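Long-range contact in Glyoxalase/bleomycin resistance protein/dioxygenase (Catenulispora acidiphila, PDB 4N04), which is of unconfirmed function but belongs to the glyoxalase/bleomycin resistance/dioxygenase superfamily and may act as a dioxygenase: residues Val12-Tyr24 with Val99-Phe111. The protein carries 1 engineered substitution. Sequence-based numbering, arbitrary orientation.
Sequences VAVGDFGAALAWY and VTYLDPDGSEIAF
Trp23 and Asp103 meet where the strand-to-helix segment 12-24 closes over the hairpin 99-111, whose antiparallel strands are joined by a type I turn from Asp103 to Gly106. The backbones stay apart, Ala20 CA lying 6.3 Å from Pro104 CA, and side chains reach across the gap to side chains and backbone alike. Trp23 lays one indole face on the start of the turn, its CG swung opposite the backbone N (chi1 -172°): Asp103 CA sits over the six-membered ring, 3.6 Å from its centroid, and Pro104 CD over the five-membered ring. At the edge of the indole, CH2 reaches Tyr101 CB at 3.7 Å.

Beside it, the hydroxyl of Tyr24 donates to Asp103 OD2 (OH to OD2 2.6 Å), on the anti side of a carboxylate turned 80° from the phenol ring. Asp103 OD1 meanwhile gathers the amides of Asp105, Gly106 and Ser107, the first two weakly; an aspartate beginning a hairpin turn can thus hold the turn's amides with one oxygen and reach a neighbouring helix with the other. Gly15 N gives Asp105 OD2 a nearly straight bond of 2.9 Å, from above the carboxylate plane. A water links Ala13 O, Asp103 OD2 and Ser107 OG, the last also bonded to Ala63 N.

The contact joins the two four-stranded sheets of this VOC-type fold: Val12 and Val14 pair with strand 49-55, whereas Tyr101 packs on helix 72-81 and Ala110 against strand 64-69.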
loop_
_atom_site.group_PDB
_atom_site.type_symbol
_atom_site.label_atom_id
_atom_site.label_comp_id
_atom_site.label_asym_id
_atom_site.label_seq_id
_atom_site.Cartn_x
_atom_site.Cartn_y
_atom_site.Cartn_z
ATOM N N VAL A 12 0.975 -8.614 -2.517
ATOM C CA VAL A 12 0.193 -8.781 -1.308
ATOM C C VAL A 12 -0.913 -9.783 -1.586
ATOM O O VAL A 12 -1.718 -9.590 -2.484
ATOM C CB VAL A 12 -0.443 -7.445 -0.836
ATOM C CG1 VAL A 12 -1.285 -7.677 0.411
ATOM C CG2 VAL A 12 0.636 -6.379 -0.572
ATOM N N ALA A 13 -0.953 -10.872 -0.834
ATOM C CA ALA A 13 -2.073 -11.788 -0.952
ATOM C C ALA A 13 -3.275 -11.219 -0.198
ATOM O O ALA A 13 -3.139 -10.763 0.950
ATOM C CB ALA A 13 -1.698 -13.168 -0.408
ATOM N N VAL A 14 -4.450 -11.254 -0.818
ATOM C CA VAL A 14 -5.662 -10.787 -0.143
ATOM C C VAL A 14 -6.791 -11.837 -0.081
ATOM O O VAL A 14 -6.782 -12.835 -0.813
ATOM C CB VAL A 14 -6.196 -9.473 -0.769
ATOM C CG1 VAL A 14 -5.073 -8.424 -0.865
ATOM C CG2 VAL A 14 -6.811 -9.744 -2.132
ATOM N N GLY A 15 -7.743 -11.597 0.817
ATOM C CA GLY A 15 -8.909 -12.455 0.960
ATOM C C GLY A 15 -10.003 -12.114 -0.040
ATOM O O GLY A 15 -10.096 -12.721 -1.098
ATOM N N ASP A 16 -10.880 -11.148 0.267
ATOM C CA ASP A 16 -11.856 -10.658 -0.700
ATOM C C ASP A 16 -11.205 -9.643 -1.629
ATOM O O ASP A 16 -10.739 -8.599 -1.178
ATOM C CB ASP A 16 -13.064 -10.041 0.007
ATOM C CG ASP A 16 -13.888 -9.138 -0.908
ATOM O OD1 ASP A 16 -13.954 -9.365 -2.141
ATOM O OD2 ASP A 16 -14.485 -8.181 -0.387
ATOM N N PHE A 17 -11.190 -9.936 -2.927
ATOM C CA PHE A 17 -10.535 -9.047 -3.875
ATOM C C PHE A 17 -11.172 -7.652 -3.913
ATOM O O PHE A 17 -10.468 -6.645 -3.822
ATOM C CB PHE A 17 -10.494 -9.667 -5.263
ATOM C CG PHE A 17 -9.796 -8.815 -6.280
ATOM C CD1 PHE A 17 -8.413 -8.799 -6.362
ATOM C CD2 PHE A 17 -10.520 -8.025 -7.160
ATOM C CE1 PHE A 17 -7.763 -8.014 -7.309
ATOM C CE2 PHE A 17 -9.875 -7.241 -8.109
ATOM C CZ PHE A 17 -8.494 -7.237 -8.182
ATOM N N GLY A 18 -12.497 -7.594 -4.030
ATOM C CA GLY A 18 -13.206 -6.326 -4.064
ATOM C C GLY A 18 -12.913 -5.381 -2.908
ATOM O O GLY A 18 -12.664 -4.191 -3.120
ATOM N N ALA A 19 -12.933 -5.899 -1.679
ATOM C CA ALA A 19 -12.622 -5.071 -0.511
ATOM C C ALA A 19 -11.193 -4.548 -0.599
ATOM O O ALA A 19 -10.922 -3.375 -0.335
ATOM C CB ALA A 19 -12.818 -5.846 0.767
ATOM N N ALA A 20 -10.283 -5.428 -0.992
ATOM C CA ALA A 20 -8.873 -5.073 -1.058
ATOM C C ALA A 20 -8.616 -4.029 -2.147
ATOM O O ALA A 20 -7.873 -3.063 -1.937
ATOM C CB ALA A 20 -8.006 -6.325 -1.273
ATOM N N LEU A 21 -9.223 -4.231 -3.309
ATOM C CA LEU A 21 -9.062 -3.303 -4.414
ATOM C C LEU A 21 -9.557 -1.916 -4.016
ATOM O O LEU A 21 -8.890 -0.913 -4.289
ATOM C CB LEU A 21 -9.811 -3.811 -5.645
ATOM C CG LEU A 21 -9.889 -2.900 -6.870
ATOM C CD1 LEU A 21 -8.510 -2.473 -7.339
ATOM C CD2 LEU A 21 -10.624 -3.634 -7.987
ATOM N N ALA A 22 -10.715 -1.866 -3.362
ATOM C CA ALA A 22 -11.277 -0.606 -2.909
ATOM C C ALA A 22 -10.296 0.094 -1.970
ATOM O O ALA A 22 -9.935 1.264 -2.172
ATOM C CB ALA A 22 -12.595 -0.846 -2.209
ATOM N N TRP A 23 -9.853 -0.642 -0.953
ATOM C CA TRP A 23 -8.955 -0.105 0.057
ATOM C C TRP A 23 -7.637 0.388 -0.534
ATOM O O TRP A 23 -7.225 1.513 -0.268
ATOM C CB TRP A 23 -8.706 -1.136 1.151
ATOM C CG TRP A 23 -7.954 -0.586 2.313
ATOM C CD1 TRP A 23 -8.479 0.030 3.410
ATOM C CD2 TRP A 23 -6.533 -0.595 2.498
ATOM N NE1 TRP A 23 -7.474 0.409 4.265
ATOM C CE2 TRP A 23 -6.270 0.032 3.732
ATOM C CE3 TRP A 23 -5.456 -1.071 1.740
ATOM C CZ2 TRP A 23 -4.978 0.195 4.224
ATOM C CZ3 TRP A 23 -4.171 -0.905 2.234
ATOM C CH2 TRP A 23 -3.947 -0.275 3.459
ATOM N N TYR A 24 -6.976 -0.428 -1.343
ATOM C CA TYR A 24 -5.710 0.004 -1.929
ATOM C C TYR A 24 -5.886 1.206 -2.858
ATOM O O TYR A 24 -4.998 2.056 -2.967
ATOM C CB TYR A 24 -4.996 -1.159 -2.638
ATOM C CG TYR A 24 -4.288 -2.098 -1.677
ATOM C CD1 TYR A 24 -2.957 -1.891 -1.323
ATOM C CD2 TYR A 24 -4.962 -3.168 -1.106
ATOM C CE1 TYR A 24 -2.307 -2.735 -0.430
ATOM C CE2 TYR A 24 -4.347 -4.006 -0.228
ATOM C CZ TYR A 24 -3.009 -3.795 0.119
ATOM O OH TYR A 24 -2.395 -4.646 1.001
ATOM N N VAL A 99 4.665 5.662 9.092
ATOM C CA VAL A 99 3.267 5.399 9.409
ATOM C C VAL A 99 2.769 4.109 8.778
ATOM O O VAL A 99 3.046 3.810 7.613
ATOM C CB VAL A 99 2.318 6.616 9.157
ATOM C CG1 VAL A 99 3.117 7.896 8.810
ATOM C CG2 VAL A 99 1.273 6.296 8.130
ATOM N N THR A 100 2.041 3.334 9.566
ATOM C CA THR A 100 1.656 2.009 9.135
ATOM C C THR A 100 0.167 1.880 8.884
ATOM O O THR A 100 -0.651 2.235 9.725
ATOM C CB THR A 100 2.069 0.961 10.169
ATOM O OG1 THR A 100 3.475 1.070 10.410
ATOM C CG2 THR A 100 1.750 -0.440 9.660
ATOM N N TYR A 101 -0.177 1.342 7.723
ATOM C CA TYR A 101 -1.564 1.042 7.415
ATOM C C TYR A 101 -1.802 -0.449 7.504
ATOM O O TYR A 101 -0.920 -1.250 7.182
ATOM C CB TYR A 101 -1.908 1.533 6.012
ATOM C CG TYR A 101 -1.922 3.030 5.903
ATOM C CD1 TYR A 101 -3.089 3.753 6.149
ATOM C CD2 TYR A 101 -0.769 3.734 5.577
ATOM C CE1 TYR A 101 -3.107 5.143 6.060
ATOM C CE2 TYR A 101 -0.780 5.127 5.487
ATOM C CZ TYR A 101 -1.952 5.820 5.728
ATOM O OH TYR A 101 -1.969 7.191 5.634
ATOM N N LEU A 102 -2.996 -0.824 7.940
ATOM C CA LEU A 102 -3.409 -2.214 7.886
ATOM C C LEU A 102 -4.501 -2.373 6.838
ATOM O O LEU A 102 -5.537 -1.719 6.931
ATOM C CB LEU A 102 -3.912 -2.669 9.251
ATOM C CG LEU A 102 -2.854 -2.662 10.347
ATOM C CD1 LEU A 102 -3.461 -3.003 11.687
ATOM C CD2 LEU A 102 -1.706 -3.604 10.007
ATOM N N ASP A 103 -4.267 -3.233 5.841
ATOM C CA ASP A 103 -5.276 -3.518 4.806
ATOM C C ASP A 103 -6.419 -4.348 5.403
ATOM O O ASP A 103 -6.303 -4.803 6.545
ATOM C CB ASP A 103 -4.636 -4.122 3.522
ATOM C CG ASP A 103 -4.333 -5.629 3.613
ATOM O OD1 ASP A 103 -4.659 -6.314 4.605
ATOM O OD2 ASP A 103 -3.763 -6.148 2.628
ATOM N N PRO A 104 -7.527 -4.529 4.661
ATOM C CA PRO A 104 -8.662 -5.287 5.218
ATOM C C PRO A 104 -8.326 -6.669 5.800
ATOM O O PRO A 104 -9.018 -7.128 6.701
ATOM C CB PRO A 104 -9.605 -5.406 4.021
ATOM C CG PRO A 104 -9.377 -4.137 3.272
ATOM C CD PRO A 104 -7.893 -3.874 3.392
ATOM N N ASP A 105 -7.264 -7.303 5.328
ATOM C CA ASP A 105 -6.856 -8.598 5.876
ATOM C C ASP A 105 -5.825 -8.532 6.997
ATOM O O ASP A 105 -5.560 -9.539 7.658
ATOM C CB ASP A 105 -6.329 -9.499 4.767
ATOM C CG ASP A 105 -7.419 -9.914 3.806
ATOM O OD1 ASP A 105 -8.271 -10.736 4.198
ATOM O OD2 ASP A 105 -7.430 -9.413 2.666
ATOM N N GLY A 106 -5.231 -7.361 7.211
ATOM C CA GLY A 106 -4.246 -7.216 8.264
ATOM C C GLY A 106 -2.799 -7.099 7.808
ATOM O O GLY A 106 -1.900 -6.969 8.637
ATOM N N SER A 107 -2.555 -7.152 6.504
ATOM C CA SER A 107 -1.212 -6.914 6.005
ATOM C C SER A 107 -0.793 -5.476 6.319
ATOM O O SER A 107 -1.639 -4.582 6.413
ATOM C CB SER A 107 -1.129 -7.180 4.509
ATOM O OG SER A 107 -1.093 -8.562 4.248
ATOM N N GLU A 108 0.511 -5.268 6.484
ATOM C CA GLU A 108 1.060 -3.971 6.878
ATOM C C GLU A 108 1.680 -3.243 5.698
ATOM O O GLU A 108 2.609 -3.745 5.066
ATOM C CB GLU A 108 2.121 -4.156 7.968
ATOM C CG GLU A 108 1.588 -4.770 9.253
ATOM C CD GLU A 108 2.686 -5.143 10.261
ATOM O OE1 GLU A 108 3.876 -4.893 9.979
ATOM O OE2 GLU A 108 2.358 -5.695 11.339
ATOM N N ILE A 109 1.152 -2.065 5.396
ATOM C CA ILE A 109 1.749 -1.207 4.386
ATOM C C ILE A 109 2.292 0.038 5.067
ATOM O O ILE A 109 1.521 0.892 5.507
ATOM C CB ILE A 109 0.715 -0.759 3.316
ATOM C CG1 ILE A 109 -0.138 -1.940 2.868
ATOM C CG2 ILE A 109 1.414 -0.118 2.133
ATOM C CD1 ILE A 109 0.636 -2.990 2.113
ATOM N N ALA A 110 3.612 0.148 5.150
ATOM C CA ALA A 110 4.223 1.284 5.830
ATOM C C ALA A 110 4.779 2.334 4.872
ATOM O O ALA A 110 5.269 2.019 3.780
ATOM C CB ALA A 110 5.301 0.822 6.805
ATOM N N PHE A 111 4.682 3.588 5.304
ATOM C CA PHE A 111 5.188 4.723 4.552
ATOM C C PHE A 111 6.127 5.516 5.423
ATOM O O PHE A 111 5.755 5.975 6.504
ATOM C CB PHE A 111 4.048 5.625 4.109
ATOM C CG PHE A 111 3.141 5.005 3.096
ATOM C CD1 PHE A 111 3.352 5.211 1.745
ATOM C CD2 PHE A 111 2.069 4.226 3.494
ATOM C CE1 PHE A 111 2.515 4.647 0.808
ATOM C CE2 PHE A 111 1.221 3.658 2.563
ATOM C CZ PHE A 111 1.444 3.865 1.212
HETATM O O HOH W 1 -3.537 -8.882 2.923
HETATM O O HOH W 2 -9.904 -8.479 1.741
#